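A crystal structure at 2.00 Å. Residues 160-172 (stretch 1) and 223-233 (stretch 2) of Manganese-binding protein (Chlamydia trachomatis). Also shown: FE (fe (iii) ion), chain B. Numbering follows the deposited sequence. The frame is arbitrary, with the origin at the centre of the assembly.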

# COMPACT_ATOMS: atom_id res chain seq x y z
N LYS A 160 -7.26 23.40 -2.93
CA LYS A 160 -6.13 23.92 -3.70
C LYS A 160 -4.81 23.20 -3.39
O LYS A 160 -3.85 23.35 -4.15
N ASN A 161 -4.74 22.43 -2.30
CA ASN A 161 -3.52 21.74 -1.92
C ASN A 161 -3.56 20.23 -2.15
O ASN A 161 -2.58 19.55 -1.80
N ARG A 162 -4.65 19.70 -2.72
CA ARG A 162 -4.85 18.25 -2.84
C ARG A 162 -4.09 17.71 -4.05
O ARG A 162 -4.66 17.29 -5.06
N TYR A 163 -2.77 17.75 -3.93
CA TYR A 163 -1.86 17.36 -5.01
C TYR A 163 -0.69 16.69 -4.31
O TYR A 163 0.03 17.36 -3.55
N LEU A 164 -0.56 15.38 -4.51
CA LEU A 164 0.31 14.52 -3.71
C LEU A 164 1.53 14.11 -4.53
O LEU A 164 1.43 13.26 -5.43
N VAL A 165 2.69 14.68 -4.20
CA VAL A 165 3.93 14.39 -4.91
C VAL A 165 4.76 13.45 -4.04
O VAL A 165 5.18 13.83 -2.94
N THR A 166 5.01 12.24 -4.52
CA THR A 166 5.73 11.24 -3.75
C THR A 166 6.91 10.68 -4.55
O THR A 166 7.14 11.04 -5.70
N GLY A 167 7.65 9.77 -3.89
CA GLY A 167 8.84 9.20 -4.51
C GLY A 167 8.52 8.30 -5.69
O GLY A 167 9.11 8.45 -6.77
N HIS A 168 7.64 7.30 -5.48
CA HIS A 168 7.10 6.52 -6.59
C HIS A 168 5.59 6.46 -6.48
O HIS A 168 4.99 7.02 -5.55
N ASN A 169 4.98 5.80 -7.46
CA ASN A 169 3.53 5.76 -7.64
C ASN A 169 2.94 4.64 -6.78
O ASN A 169 2.51 3.59 -7.26
N ALA A 170 2.93 4.88 -5.47
CA ALA A 170 2.38 3.96 -4.50
C ALA A 170 1.07 4.45 -3.88
O ALA A 170 0.45 3.70 -3.13
N PHE A 171 0.64 5.67 -4.19
CA PHE A 171 -0.53 6.25 -3.53
C PHE A 171 -1.65 6.59 -4.51
O PHE A 171 -2.49 7.45 -4.23
N SER A 172 -1.71 5.91 -5.66
CA SER A 172 -2.80 6.18 -6.59
C SER A 172 -4.16 5.79 -6.00
O SER A 172 -5.14 6.53 -6.15
N VAL A 223 2.46 23.29 -5.75
CA VAL A 223 2.73 22.36 -4.67
C VAL A 223 3.85 22.93 -3.80
O VAL A 223 4.89 23.35 -4.32
N GLU A 224 3.66 22.94 -2.48
CA GLU A 224 4.67 23.50 -1.60
C GLU A 224 5.53 22.46 -0.90
O GLU A 224 6.60 22.80 -0.39
N VAL A 225 5.09 21.20 -0.88
CA VAL A 225 5.79 20.15 -0.17
C VAL A 225 5.70 18.85 -0.98
O VAL A 225 4.71 18.59 -1.67
N VAL A 226 6.77 18.06 -0.91
CA VAL A 226 6.84 16.75 -1.55
C VAL A 226 7.22 15.73 -0.47
O VAL A 226 7.80 16.08 0.56
N PHE A 227 6.90 14.47 -0.72
CA PHE A 227 6.99 13.44 0.32
C PHE A 227 8.02 12.37 -0.04
O PHE A 227 7.81 11.59 -0.97
N LEU A 228 9.09 12.30 0.75
CA LEU A 228 10.02 11.18 0.71
C LEU A 228 9.35 9.92 1.24
O LEU A 228 8.43 10.00 2.06
N GLU A 229 9.85 8.76 0.80
CA GLU A 229 9.39 7.47 1.29
C GLU A 229 10.54 6.71 1.93
O GLU A 229 11.67 6.73 1.43
N ASP A 230 10.20 6.01 2.99
CA ASP A 230 11.16 5.16 3.73
C ASP A 230 11.65 4.12 2.73
O ASP A 230 10.87 3.68 1.93
N THR A 231 12.96 3.91 2.68
CA THR A 231 13.70 2.91 1.86
C THR A 231 13.77 3.22 0.36
O THR A 231 14.50 2.52 -0.30
N LEU A 232 13.10 4.25 -0.15
CA LEU A 232 13.18 4.58 -1.59
C LEU A 232 14.35 5.56 -1.70
O LEU A 232 14.43 6.45 -0.88
N ASN A 233 15.16 5.43 -2.74
CA ASN A 233 16.30 6.35 -2.97
C ASN A 233 15.71 7.75 -3.09
O ASN A 233 14.80 7.92 -3.82

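The three residues that cover the most surface between these stretches are Glu 229, Val 165 and Phe 227. Glu 229 points its CA-to-CB bond toward stretch 1 and, with chi1 m and chi2 t, extends a buried carboxylate to His 168. There OE1 accepts a hydrogen bond from ND1 of His 168 at 2.6 Å, near the plane of the imidazole, while OE2 accepts one from the backbone N of His 168 at 2.8 Å. A carboxylate suits this place because its two oxygens can meet both donors at once. With ND1 engaged as a donor, the other ring nitrogen is free to bind metal: NE2 of His 168 lies 2.2 Å from the FE ion, whose remaining ligands lie elsewhere in the structure. The histidine, chi1 p, is thus held at both its ring and its backbone.

Gly 167 fits tightly beside this pair. A CB here would point toward stretch 2 and fall about 2.4 Å from CD2 of Leu 232, a clash; without one, the leucine (chi1 t, chi2 p) brings CD2 to 3.5 Å from Gly 167 C.

Farther along, the packing turns apolar. Val 165, chi1 t, sets CG1 3.7 Å from CG1 of Val 226 and CG2 3.9 Å from CG1 of Val 223, its branched side chain filling space beside both valines. Its carbonyl O accepts a hydrogen bond from Phe 227 N at 2.9 Å. Phe 227, chi1 m, offers a broad apolar ring, and CD1 of Leu 164 approaches its CD1 at 3.5 Å; although the leucine's CA-to-CB bond points away, its end comes nearer. Where the backbones are farther apart, water 1 links them, donating to Tyr 163 O and Val 225 O, both at 2.8 Å from its oxygen, and accepting from Val 165 N at 2.9 Å.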

# COMPACT_ATOMS: atom_id res chain seq x y z
CB LYS A 160 -5.96 25.43 -3.46
CG LYS A 160 -5.48 25.76 -2.03
CD LYS A 160 -5.04 27.21 -1.85
CE LYS A 160 -4.38 27.39 -0.48
NZ LYS A 160 -4.32 28.80 -0.01
CB ASN A 161 -3.21 21.98 -0.44
CG ASN A 161 -2.79 23.39 -0.13
OD1 ASN A 161 -2.44 24.18 -1.01
ND2 ASN A 161 -2.79 23.72 1.16
CB ARG A 162 -6.34 17.93 -2.92
CG ARG A 162 -7.04 18.02 -1.57
CD ARG A 162 -8.58 17.97 -1.73
NE ARG A 162 -9.24 18.52 -0.54
CZ ARG A 162 -10.56 18.53 -0.34
NH1 ARG A 162 -11.37 18.03 -1.26
NH2 ARG A 162 -11.07 19.04 0.78
CB TYR A 163 -1.42 18.58 -5.84
CG TYR A 163 -2.57 19.20 -6.59
CD1 TYR A 163 -2.97 18.69 -7.82
CD2 TYR A 163 -3.28 20.27 -6.06
CE1 TYR A 163 -4.05 19.24 -8.51
CE2 TYR A 163 -4.36 20.83 -6.74
CZ TYR A 163 -4.74 20.31 -7.96
OH TYR A 163 -5.79 20.85 -8.64
CB LEU A 164 -0.46 13.30 -3.21
CG LEU A 164 0.36 12.29 -2.39
CD1 LEU A 164 0.97 12.94 -1.15
CD2 LEU A 164 -0.54 11.12 -2.03
CB VAL A 165 4.71 15.68 -5.23
CG1 VAL A 165 6.02 15.34 -5.98
CG2 VAL A 165 3.86 16.66 -6.06
CB THR A 166 4.82 10.08 -3.33
OG1 THR A 166 4.43 9.36 -4.51
CG2 THR A 166 3.59 10.62 -2.60
CB HIS A 168 7.75 5.12 -6.70
CG HIS A 168 7.24 4.08 -5.73
ND1 HIS A 168 7.41 4.18 -4.36
CD2 HIS A 168 6.70 2.85 -5.95
CE1 HIS A 168 6.94 3.08 -3.78
NE2 HIS A 168 6.50 2.27 -4.72
CB ASN A 169 3.19 5.58 -9.12
CG ASN A 169 1.71 5.67 -9.39
OD1 ASN A 169 0.95 6.14 -8.54
ND2 ASN A 169 1.28 5.19 -10.56
CB ALA A 170 3.39 3.69 -3.38
CB PHE A 171 -0.10 7.48 -2.73
CG PHE A 171 0.92 7.16 -1.65
CD1 PHE A 171 2.28 7.26 -1.91
CD2 PHE A 171 0.51 6.75 -0.38
CE1 PHE A 171 3.22 6.97 -0.92
CE2 PHE A 171 1.44 6.45 0.61
CZ PHE A 171 2.80 6.57 0.35
CB SER A 172 -2.57 5.47 -7.92
OG SER A 172 -1.62 6.18 -8.70
CB VAL A 223 3.11 20.98 -5.25
CG1 VAL A 223 3.52 20.04 -4.16
CG2 VAL A 223 1.96 20.38 -6.05
CB GLU A 224 4.02 24.39 -0.53
CG GLU A 224 3.18 25.52 -1.08
CD GLU A 224 2.28 26.11 -0.01
OE1 GLU A 224 2.77 26.34 1.13
OE2 GLU A 224 1.08 26.31 -0.28
CB VAL A 225 5.21 19.98 1.26
CG1 VAL A 225 3.71 19.86 1.20
CG2 VAL A 225 5.85 18.81 1.99
CB VAL A 226 7.87 16.75 -2.70
CG1 VAL A 226 7.54 17.87 -3.70
CG2 VAL A 226 9.28 16.96 -2.16
CB PHE A 227 5.63 12.79 0.55
CG PHE A 227 4.58 13.75 1.07
CD1 PHE A 227 3.84 14.54 0.19
CD2 PHE A 227 4.33 13.85 2.44
CE1 PHE A 227 2.86 15.42 0.66
CE2 PHE A 227 3.33 14.74 2.93
CZ PHE A 227 2.61 15.51 2.04
CB LEU A 228 11.25 11.48 1.57
CG LEU A 228 12.00 12.74 1.16
CD1 LEU A 228 12.95 13.17 2.28
CD2 LEU A 228 12.77 12.44 -0.09
CB GLU A 229 8.78 6.60 0.17
CG GLU A 229 7.62 7.25 -0.56
CD GLU A 229 7.40 6.67 -1.95
OE1 GLU A 229 7.76 5.48 -2.16
OE2 GLU A 229 6.86 7.39 -2.82
CB ASP A 230 10.47 4.42 4.86
CG ASP A 230 11.43 3.73 5.81
OD1 ASP A 230 12.15 4.43 6.48
OD2 ASP A 230 11.46 2.53 5.83
CB THR A 231 13.17 1.47 1.95
OG1 THR A 231 12.04 1.40 1.09
CG2 THR A 231 12.79 1.01 3.33
CB LEU A 232 11.89 5.20 -2.12
CG LEU A 232 11.80 5.28 -3.64
CD1 LEU A 232 11.25 4.00 -4.24
CD2 LEU A 232 10.98 6.46 -4.10
CB ASN A 233 17.06 5.96 -4.22
CG ASN A 233 18.37 6.69 -4.39
OD1 ASN A 233 18.47 7.87 -4.11
ND2 ASN A 233 19.39 5.97 -4.80
FE FE B . 5.64 0.20 -4.51
O HOH W 1 2.55 16.96 -2.47